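Local coordinates for amidohydrolase 3 domain-containing protein (Pyrococcus horikoshii, PDB 3IGH), which probably hydrolyses carbon-nitrogen bonds other than peptide bonds, as a metal-dependent member of the amidohydrolase family, although its substrate is not established, at residues D81-K86 / F104-D109; A139-K144 / G162-K167; A393-S398 / L440-Y445. All blocks are in the same frame, centred on the assembly; numbering follows the deposited sequence.

Interaction 1: D81-K86 / F104-D109; sequences DLRGAK and FGFGWD
The guanidinium of Arg83 has CE1 of the Phe106 ring over one face, displaced toward the rim, with NE 3.8 Å from that CE1. The two planes are inclined by 50°, which rules out a parallel stack. At its edge, in plane, the same guanidinium meets the carboxylate of Asp81. That carboxylate in turn lies only 17° from parallel to the Phe106 ring and approaches it obliquely, OD1 of Asp81 being 3.6 Å from CZ of Phe106. Trp108 presents a ring edge to the contact, where CD1 of Leu82 comes within 3.8 Å of CD1 of Trp108; the indole NE1 bonds to the carbonyl of Ile131.

Arg83 grips Asp81 side-on, NE reaching OD1 of Asp81 at 3.0 Å and NH2 reaching OD2 of Asp81 at 2.8 Å, both on the syn side. A bend at chi3 (-63°) brings NE round to this position. OD1 also accepts the backbone N of Arg83 on its anti side, forming an Asx turn, so bonds to backbone and side chain together fix the rotation of the carboxylate beside the ring.

These groups sit where the short edge strand 80-81 runs parallel to strand 103-108 in a mixed sheet. Asp81 bridges Phe106, both side chains on one face, and Leu82 N donates to Phe106 O at 2.8 Å. Beyond this bond a type II turn from Leu82 to Ala85 leads toward helix 88-96, whose Leu95 also packs on Leu82. Gly107, lacking a side chain, lets CG of Arg83 approach its CA to 3.7 Å, while its carbonyl O receives a CA-H...O contact from Arg83. A water donates to Ala85 O and accepts from Asp109 N at 3.0 Å, spanning the far end of the two segments.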
loop_
_atom_site.group_PDB
_atom_site.type_symbol
_atom_site.label_atom_id
_atom_site.label_comp_id
_atom_site.label_asym_id
_atom_site.label_seq_id
_atom_site.Cartn_x
_atom_site.Cartn_y
_atom_site.Cartn_z
ATOM N N ASP A 81 -5.057 -18.954 -31.443
ATOM C CA ASP A 81 -5.132 -20.380 -31.154
ATOM C C ASP A 81 -4.833 -21.179 -32.433
ATOM O O ASP A 81 -5.624 -21.169 -33.380
ATOM C CB ASP A 81 -6.528 -20.709 -30.605
ATOM C CG ASP A 81 -6.635 -22.119 -30.040
ATOM O OD1 ASP A 81 -5.691 -22.926 -30.192
ATOM O OD2 ASP A 81 -7.681 -22.420 -29.428
ATOM N N LEU A 82 -3.700 -21.878 -32.433
ATOM C CA LEU A 82 -3.251 -22.659 -33.586
ATOM C C LEU A 82 -3.450 -24.163 -33.406
ATOM O O LEU A 82 -2.994 -24.957 -34.233
ATOM C CB LEU A 82 -1.778 -22.364 -33.903
ATOM C CG LEU A 82 -1.367 -20.899 -34.098
ATOM C CD1 LEU A 82 0.155 -20.781 -34.128
ATOM C CD2 LEU A 82 -1.988 -20.300 -35.357
ATOM N N ARG A 83 -4.127 -24.555 -32.328
ATOM C CA ARG A 83 -4.420 -25.966 -32.087
ATOM C C ARG A 83 -5.329 -26.487 -33.188
ATOM O O ARG A 83 -6.294 -25.824 -33.570
ATOM C CB ARG A 83 -5.092 -26.162 -30.729
ATOM C CG ARG A 83 -4.175 -25.925 -29.546
ATOM C CD ARG A 83 -4.933 -26.066 -28.245
ATOM N NE ARG A 83 -5.991 -25.065 -28.137
ATOM C CZ ARG A 83 -6.782 -24.926 -27.081
ATOM N NH1 ARG A 83 -6.645 -25.728 -26.035
ATOM N NH2 ARG A 83 -7.709 -23.983 -27.068
ATOM N N GLY A 84 -4.988 -27.651 -33.724
ATOM C CA GLY A 84 -5.781 -28.250 -34.787
ATOM C C GLY A 84 -5.551 -27.714 -36.193
ATOM O O GLY A 84 -6.213 -28.171 -37.126
ATOM N N ALA A 85 -4.638 -26.751 -36.355
ATOM C CA ALA A 85 -4.273 -26.244 -37.687
ATOM C C ALA A 85 -3.589 -27.357 -38.479
ATOM O O ALA A 85 -2.639 -27.982 -38.002
ATOM C CB ALA A 85 -3.369 -25.012 -37.587
ATOM N N LYS A 86 -4.103 -27.611 -39.679
ATOM C CA LYS A 86 -3.731 -28.797 -40.444
ATOM C C LYS A 86 -2.747 -28.537 -41.584
ATOM O O LYS A 86 -2.302 -29.482 -42.238
ATOM C CB LYS A 86 -4.989 -29.503 -40.970
ATOM C CG LYS A 86 -5.852 -30.163 -39.889
ATOM C CD LYS A 86 -5.081 -31.233 -39.107
ATOM C CE LYS A 86 -5.996 -32.012 -38.172
ATOM N NZ LYS A 86 -6.537 -31.172 -37.068
ATOM N N PHE A 104 1.005 -12.930 -31.070
ATOM C CA PHE A 104 1.412 -14.090 -30.288
ATOM C C PHE A 104 0.449 -15.235 -30.586
ATOM O O PHE A 104 -0.764 -15.034 -30.660
ATOM C CB PHE A 104 1.397 -13.778 -28.784
ATOM C CG PHE A 104 2.499 -12.856 -28.329
ATOM C CD1 PHE A 104 3.807 -13.320 -28.196
ATOM C CD2 PHE A 104 2.221 -11.532 -27.999
ATOM C CE1 PHE A 104 4.827 -12.471 -27.759
ATOM C CE2 PHE A 104 3.234 -10.674 -27.559
ATOM C CZ PHE A 104 4.540 -11.148 -27.440
ATOM N N GLY A 105 0.998 -16.430 -30.766
ATOM C CA GLY A 105 0.193 -17.608 -31.025
ATOM C C GLY A 105 0.660 -18.783 -30.195
ATOM O O GLY A 105 1.759 -18.761 -29.638
ATOM N N PHE A 106 -0.168 -19.820 -30.128
ATOM C CA PHE A 106 0.163 -21.011 -29.341
ATOM C C PHE A 106 -0.528 -22.244 -29.914
ATOM O O PHE A 106 -1.547 -22.135 -30.602
ATOM C CB PHE A 106 -0.238 -20.828 -27.858
ATOM C CG PHE A 106 -1.717 -21.020 -27.596
ATOM C CD1 PHE A 106 -2.212 -22.254 -27.161
ATOM C CD2 PHE A 106 -2.611 -19.974 -27.791
ATOM C CE1 PHE A 106 -3.576 -22.440 -26.940
ATOM C CE2 PHE A 106 -3.970 -20.145 -27.557
ATOM C CZ PHE A 106 -4.455 -21.383 -27.139
ATOM N N GLY A 107 0.025 -23.411 -29.596
ATOM C CA GLY A 107 -0.681 -24.666 -29.799
ATOM C C GLY A 107 -0.464 -25.411 -31.101
ATOM O O GLY A 107 -1.097 -26.445 -31.313
ATOM N N TRP A 108 0.420 -24.919 -31.973
ATOM C CA TRP A 108 0.679 -25.628 -33.236
ATOM C C TRP A 108 1.452 -26.914 -32.996
ATOM O O TRP A 108 2.150 -27.055 -31.995
ATOM C CB TRP A 108 1.399 -24.741 -34.281
ATOM C CG TRP A 108 2.783 -24.276 -33.880
ATOM C CD1 TRP A 108 3.098 -23.067 -33.329
ATOM C CD2 TRP A 108 4.024 -24.994 -34.003
ATOM N NE1 TRP A 108 4.443 -22.993 -33.085
ATOM C CE2 TRP A 108 5.042 -24.153 -33.501
ATOM C CE3 TRP A 108 4.379 -26.260 -34.492
ATOM C CZ2 TRP A 108 6.387 -24.539 -33.462
ATOM C CZ3 TRP A 108 5.715 -26.641 -34.452
ATOM C CH2 TRP A 108 6.704 -25.783 -33.947
ATOM N N ASP A 109 1.345 -27.847 -33.942
ATOM C CA ASP A 109 2.008 -29.134 -33.834
ATOM C C ASP A 109 2.398 -29.561 -35.245
ATOM O O ASP A 109 1.534 -29.607 -36.129
ATOM C CB ASP A 109 1.032 -30.153 -33.212
ATOM C CG ASP A 109 1.634 -31.550 -33.030
ATOM O OD1 ASP A 109 2.802 -31.815 -33.402
ATOM O OD2 ASP A 109 0.916 -32.408 -32.474
HETATM O O HOH W 1 -1.204 -27.560 -35.520
#

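Interaction 2: A139-K144 / G162-K167; sequences AVANDK and GIIKEK. With SO4 (sulfate ion), chain P.
Backbone hydrogen bonds carry most of the join between Ala139 and Ile164, an antiparallel hydrogen-bonded pair. Ala139 N donates to Ile164 O at 2.9 Å, and Ile164 N returns the bond to Ala139 O at 2.8 Å. A longer bond of 3.2 Å runs from Ala141 N to Gly162 O. Gly162 O is also approached by CA of Val140, in a CA-H...O contact of 3.3 Å. Gly162, with its positive phi of 82°, and Ile163 both face Asp158 in a G1 beta bulge, which places this irregularity where strand 163-165 begins.

Apolar contacts lie on the two faces of the sheet. On one, CG2 of Val140 meets CG1 of Ile163 at 4.1 Å, each of these branches being anti to its own carbonyl carbon. On the face of Ala139 and Ile164, CD1 of Ile164 reaches back to CB of Ala141 at 4.0 Å, and Phe130 and Leu146 pack against both Ala141 and Ile164.

The charged side chains take no part in the pairing of these two segments. NZ of Lys165 pairs with OE2 of Glu166 through a weak hydrogen bond and also forms a salt bridge with Asp156. NZ of Lys167 donates to O1 of a sulfate ion at 2.9 Å; the ion, probably from the crystallisation liquor, is also bonded by the backbone N of Lys155.

The strands are therefore held by main-chain bonds with one aliphatic side-chain contact on each side, and no side-chain polar bond crosses between them; the buried carbonyl O of Ala141 has no partner in the model, so the pairing ends with one buried acceptor unmet there.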
loop_
_atom_site.group_PDB
_atom_site.type_symbol
_atom_site.label_atom_id
_atom_site.label_comp_id
_atom_site.label_asym_id
_atom_site.label_seq_id
_atom_site.Cartn_x
_atom_site.Cartn_y
_atom_site.Cartn_z
ATOM N N ALA A 139 9.359 -22.459 -29.822
ATOM C CA ALA A 139 8.658 -21.415 -30.549
ATOM C C ALA A 139 9.328 -21.090 -31.874
ATOM O O ALA A 139 10.505 -21.381 -32.074
ATOM C CB ALA A 139 8.548 -20.155 -29.698
ATOM N N VAL A 140 8.558 -20.495 -32.779
ATOM C CA VAL A 140 9.099 -19.989 -34.039
ATOM C C VAL A 140 8.744 -18.510 -34.149
ATOM O O VAL A 140 7.653 -18.089 -33.743
ATOM C CB VAL A 140 8.573 -20.769 -35.289
ATOM C CG1 VAL A 140 9.366 -20.390 -36.543
ATOM C CG2 VAL A 140 8.675 -22.270 -35.086
ATOM N N ALA A 141 9.674 -17.729 -34.694
ATOM C CA ALA A 141 9.487 -16.294 -34.864
ATOM C C ALA A 141 9.896 -15.828 -36.267
ATOM O O ALA A 141 10.815 -16.395 -36.863
ATOM C CB ALA A 141 10.279 -15.544 -33.788
ATOM N N ASN A 142 9.204 -14.813 -36.787
ATOM C CA ASN A 142 9.610 -14.161 -38.035
ATOM C C ASN A 142 10.737 -13.122 -37.836
ATOM O O ASN A 142 11.200 -12.913 -36.701
ATOM C CB ASN A 142 8.398 -13.605 -38.817
ATOM C CG ASN A 142 7.731 -12.386 -38.167
ATOM O OD1 ASN A 142 8.194 -11.819 -37.164
ATOM N ND2 ASN A 142 6.616 -11.976 -38.764
ATOM N N ASP A 143 11.178 -12.502 -38.936
ATOM C CA ASP A 143 12.271 -11.513 -38.934
ATOM C C ASP A 143 12.055 -10.365 -37.951
ATOM O O ASP A 143 12.943 -10.052 -37.152
ATOM C CB ASP A 143 12.469 -10.924 -40.340
ATOM C CG ASP A 143 13.154 -11.888 -41.299
ATOM O OD1 ASP A 143 12.975 -11.732 -42.525
ATOM O OD2 ASP A 143 13.876 -12.791 -40.835
ATOM N N LYS A 144 10.871 -9.759 -38.014
ATOM C CA LYS A 144 10.531 -8.598 -37.191
ATOM C C LYS A 144 10.589 -8.892 -35.691
ATOM O O LYS A 144 11.050 -8.066 -34.896
ATOM C CB LYS A 144 9.143 -8.082 -37.557
ATOM C CG LYS A 144 9.077 -7.341 -38.887
ATOM C CD LYS A 144 7.702 -6.724 -39.093
ATOM C CE LYS A 144 7.684 -5.772 -40.284
ATOM N NZ LYS A 144 7.792 -6.490 -41.586
ATOM N N GLY A 162 14.245 -20.013 -37.682
ATOM C CA GLY A 162 13.537 -19.203 -36.690
ATOM C C GLY A 162 13.110 -19.981 -35.457
ATOM O O GLY A 162 12.314 -19.480 -34.660
ATOM N N ILE A 163 13.656 -21.189 -35.296
ATOM C CA ILE A 163 13.278 -22.102 -34.208
ATOM C C ILE A 163 14.065 -21.824 -32.935
ATOM O O ILE A 163 15.300 -21.821 -32.937
ATOM C CB ILE A 163 13.427 -23.591 -34.624
ATOM C CG1 ILE A 163 12.386 -23.936 -35.700
ATOM C CG2 ILE A 163 13.285 -24.519 -33.411
ATOM C CD1 ILE A 163 12.680 -25.202 -36.481
ATOM N N ILE A 164 13.320 -21.590 -31.853
ATOM C CA ILE A 164 13.862 -21.192 -30.569
ATOM C C ILE A 164 13.432 -22.237 -29.532
ATOM O O ILE A 164 12.236 -22.505 -29.373
ATOM C CB ILE A 164 13.297 -19.802 -30.157
ATOM C CG1 ILE A 164 13.526 -18.756 -31.262
ATOM C CG2 ILE A 164 13.923 -19.329 -28.871
ATOM C CD1 ILE A 164 12.559 -17.583 -31.208
ATOM N N LYS A 165 14.401 -22.813 -28.825
ATOM C CA LYS A 165 14.119 -23.866 -27.847
ATOM C C LYS A 165 15.049 -23.792 -26.645
ATOM O O LYS A 165 16.007 -23.014 -26.642
ATOM C CB LYS A 165 14.199 -25.255 -28.503
ATOM C CG LYS A 165 15.555 -25.597 -29.123
ATOM C CD LYS A 165 15.492 -26.903 -29.911
ATOM C CE LYS A 165 16.843 -27.262 -30.515
ATOM N NZ LYS A 165 17.848 -27.594 -29.469
ATOM N N GLU A 166 14.744 -24.602 -25.631
ATOM C CA GLU A 166 15.552 -24.744 -24.412
ATOM C C GLU A 166 15.903 -23.407 -23.750
ATOM O O GLU A 166 14.997 -22.644 -23.396
ATOM C CB GLU A 166 16.778 -25.636 -24.670
ATOM C CG GLU A 166 16.404 -27.078 -25.066
ATOM C CD GLU A 166 17.606 -27.942 -25.446
ATOM O OE1 GLU A 166 18.632 -27.910 -24.729
ATOM O OE2 GLU A 166 17.516 -28.670 -26.459
ATOM N N LYS A 167 17.192 -23.100 -23.606
ATOM C CA LYS A 167 17.584 -21.880 -22.902
ATOM C C LYS A 167 17.416 -20.612 -23.738
ATOM O O LYS A 167 17.307 -19.523 -23.177
ATOM C CB LYS A 167 18.987 -21.982 -22.293
ATOM C CG LYS A 167 20.136 -21.987 -23.279
ATOM C CD LYS A 167 21.466 -22.011 -22.527
ATOM C CE LYS A 167 22.637 -22.303 -23.451
ATOM N NZ LYS A 167 22.881 -21.205 -24.431
HETATM S S SO4 P . 25.861 -22.780 -26.806
HETATM O O1 SO4 P . 24.579 -22.762 -26.114
HETATM O O2 SO4 P . 25.654 -22.849 -28.247
HETATM O O3 SO4 P . 26.602 -21.559 -26.494
HETATM O O4 SO4 P . 26.620 -23.946 -26.361
#

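Interaction 3: A393-S398 / L440-Y445; sequences AELGFS and LHSYTY
Phe397 offers a face to Ser442 and an edge to Tyr443. CB of Ser442 stands over the middle of the Phe397 ring, 3.6 Å from its centroid and only 9° off the ring normal, a well-centred CH-pi contact. Tyr443 meets the same ring in an offset edge-to-face pair, its face receiving the Phe397 edge, with the planes at 72° and the centroids of the Phe397 and Tyr443 rings 5.9 Å apart. CB of Phe397 also lies over the face of Tyr443, nearest CG at 3.7 Å. The Phe397 CG is anti to the carbonyl carbon (chi1 -80°), on the side of the backbone N.

Strand 395-397 follows strand 357-360 in the TIM-type barrel of the amidohydrolase family, and a backbone bond between Phe397 and Ser66 joins it to strand 58-68, consistent with closure of the barrel. The 440-445 part of helix 436-450 lies across the strand, almost perpendicular to it.

Phe397 N donates to Ser442 O at 3.2 Å, approaching from well above the carbonyl plane; that oxygen also accepts from Ser447 OG. A water donates both to Leu395 O at 2.9 Å and to Ser442 OG at 2.6 Å, while OG bonds to the carbonyl of Asp438 within the helix. OE1 of Glu394 lies 4.3 Å from NE2 of His441, too far for direct contact of the charged atoms.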
loop_
_atom_site.group_PDB
_atom_site.type_symbol
_atom_site.label_atom_id
_atom_site.label_comp_id
_atom_site.label_asym_id
_atom_site.label_seq_id
_atom_site.Cartn_x
_atom_site.Cartn_y
_atom_site.Cartn_z
ATOM N N ALA A 393 -2.950 -30.282 6.464
ATOM C CA ALA A 393 -2.685 -28.866 6.182
ATOM C C ALA A 393 -3.913 -28.105 5.712
ATOM O O ALA A 393 -4.862 -28.697 5.185
ATOM C CB ALA A 393 -1.569 -28.730 5.150
ATOM N N GLU A 394 -3.885 -26.787 5.907
ATOM C CA GLU A 394 -4.815 -25.907 5.215
ATOM C C GLU A 394 -4.549 -26.038 3.717
ATOM O O GLU A 394 -3.405 -25.965 3.266
ATOM C CB GLU A 394 -4.624 -24.462 5.662
ATOM C CG GLU A 394 -5.762 -23.562 5.254
ATOM C CD GLU A 394 -6.914 -23.584 6.247
ATOM O OE1 GLU A 394 -8.051 -23.914 5.837
ATOM O OE2 GLU A 394 -6.679 -23.265 7.432
ATOM N N LEU A 395 -5.612 -26.283 2.963
ATOM C CA LEU A 395 -5.493 -26.599 1.551
ATOM C C LEU A 395 -6.324 -25.609 0.746
ATOM O O LEU A 395 -7.498 -25.399 1.039
ATOM C CB LEU A 395 -5.991 -28.027 1.316
ATOM C CG LEU A 395 -5.757 -28.749 -0.008
ATOM C CD1 LEU A 395 -4.303 -29.148 -0.151
ATOM C CD2 LEU A 395 -6.628 -29.993 -0.052
ATOM N N GLY A 396 -5.707 -24.999 -0.262
ATOM C CA GLY A 396 -6.416 -24.087 -1.152
ATOM C C GLY A 396 -6.436 -24.647 -2.559
ATOM O O GLY A 396 -5.521 -25.372 -2.948
ATOM N N PHE A 397 -7.481 -24.323 -3.318
ATOM C CA PHE A 397 -7.571 -24.773 -4.706
ATOM C C PHE A 397 -7.185 -23.640 -5.645
ATOM O O PHE A 397 -7.419 -22.457 -5.366
ATOM C CB PHE A 397 -8.990 -25.249 -5.052
ATOM C CG PHE A 397 -9.321 -26.651 -4.574
ATOM C CD1 PHE A 397 -8.411 -27.409 -3.840
ATOM C CD2 PHE A 397 -10.576 -27.195 -4.845
ATOM C CE1 PHE A 397 -8.730 -28.689 -3.399
ATOM C CE2 PHE A 397 -10.910 -28.464 -4.406
ATOM C CZ PHE A 397 -9.978 -29.217 -3.677
ATOM N N SER A 398 -6.628 -24.022 -6.782
ATOM C CA SER A 398 -6.200 -23.075 -7.780
ATOM C C SER A 398 -6.156 -23.753 -9.143
ATOM O O SER A 398 -6.300 -24.965 -9.241
ATOM C CB SER A 398 -4.811 -22.542 -7.422
ATOM O OG SER A 398 -3.895 -23.585 -7.154
ATOM N N LEU A 440 -15.684 -27.035 -2.246
ATOM C CA LEU A 440 -16.088 -25.629 -2.187
ATOM C C LEU A 440 -15.418 -24.883 -1.040
ATOM O O LEU A 440 -15.034 -23.727 -1.197
ATOM C CB LEU A 440 -17.621 -25.476 -2.142
ATOM C CG LEU A 440 -18.336 -26.016 -3.391
ATOM C CD1 LEU A 440 -19.845 -25.799 -3.290
ATOM C CD2 LEU A 440 -17.791 -25.418 -4.703
ATOM N N HIS A 441 -15.261 -25.554 0.098
ATOM C CA HIS A 441 -14.509 -24.997 1.220
ATOM C C HIS A 441 -13.059 -24.682 0.830
ATOM O O HIS A 441 -12.548 -23.608 1.161
ATOM C CB HIS A 441 -14.536 -25.957 2.416
ATOM C CG HIS A 441 -13.642 -25.543 3.546
ATOM N ND1 HIS A 441 -14.022 -24.615 4.495
ATOM C CD2 HIS A 441 -12.391 -25.935 3.884
ATOM C CE1 HIS A 441 -13.043 -24.454 5.367
ATOM N NE2 HIS A 441 -12.041 -25.243 5.018
ATOM N N SER A 442 -12.407 -25.618 0.130
ATOM C CA SER A 442 -11.014 -25.451 -0.286
ATOM C C SER A 442 -10.845 -24.320 -1.290
ATOM O O SER A 442 -9.836 -23.613 -1.271
ATOM C CB SER A 442 -10.453 -26.755 -0.859
ATOM O OG SER A 442 -10.422 -27.773 0.125
ATOM N N TYR A 443 -11.862 -24.128 -2.127
ATOM C CA TYR A 443 -11.851 -23.117 -3.174
ATOM C C TYR A 443 -12.342 -21.737 -2.696
ATOM O O TYR A 443 -12.433 -20.790 -3.481
ATOM C CB TYR A 443 -12.724 -23.599 -4.323
ATOM C CG TYR A 443 -12.160 -23.377 -5.709
ATOM C CD1 TYR A 443 -12.476 -24.254 -6.740
ATOM C CD2 TYR A 443 -11.326 -22.294 -5.999
ATOM C CE1 TYR A 443 -11.983 -24.067 -8.023
ATOM C CE2 TYR A 443 -10.817 -22.100 -7.287
ATOM C CZ TYR A 443 -11.153 -22.996 -8.298
ATOM O OH TYR A 443 -10.672 -22.825 -9.586
ATOM N N THR A 444 -12.691 -21.623 -1.421
ATOM C CA THR A 444 -13.133 -20.340 -0.880
ATOM C C THR A 444 -12.290 -19.986 0.345
ATOM O O THR A 444 -11.265 -19.293 0.224
ATOM C CB THR A 444 -14.667 -20.325 -0.577
ATOM O OG1 THR A 444 -14.991 -21.407 0.307
ATOM C CG2 THR A 444 -15.488 -20.466 -1.864
ATOM N N TYR A 445 -12.691 -20.484 1.515
ATOM C CA TYR A 445 -11.960 -20.209 2.752
ATOM C C TYR A 445 -10.566 -20.842 2.766
ATOM O O TYR A 445 -9.626 -20.239 3.276
ATOM C CB TYR A 445 -12.775 -20.650 3.970
ATOM C CG TYR A 445 -12.188 -20.295 5.322
ATOM C CD1 TYR A 445 -12.165 -18.976 5.777
ATOM C CD2 TYR A 445 -11.689 -21.293 6.162
ATOM C CE1 TYR A 445 -11.637 -18.659 7.030
ATOM C CE2 TYR A 445 -11.163 -20.992 7.414
ATOM C CZ TYR A 445 -11.145 -19.676 7.843
ATOM O OH TYR A 445 -10.623 -19.382 9.078
HETATM O O HOH W 2 -9.386 -27.163 2.461
#

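Overall arrangement
Interactions 1 and 2 belong to the same mixed sheet, with strand 129-133 between them, and they touch where CZ2 of Trp108 packs 3.6 Å from CG2 of Val140. Interaction 1 is partly buried at the sheet's edge and packs an ion pair of its own segment 81-86 against an aromatic ring; interaction 2, further into the sheet, is buried and relies on main-chain pairing and aliphatic side chains. Interaction 3 is also buried but joins a barrel strand to a helix, through ring packing and a single direct hydrogen bond. Its centre is about 34 Å from that of interaction 1 and 39 Å from that of interaction 2, on the opposite side of the chain's centre.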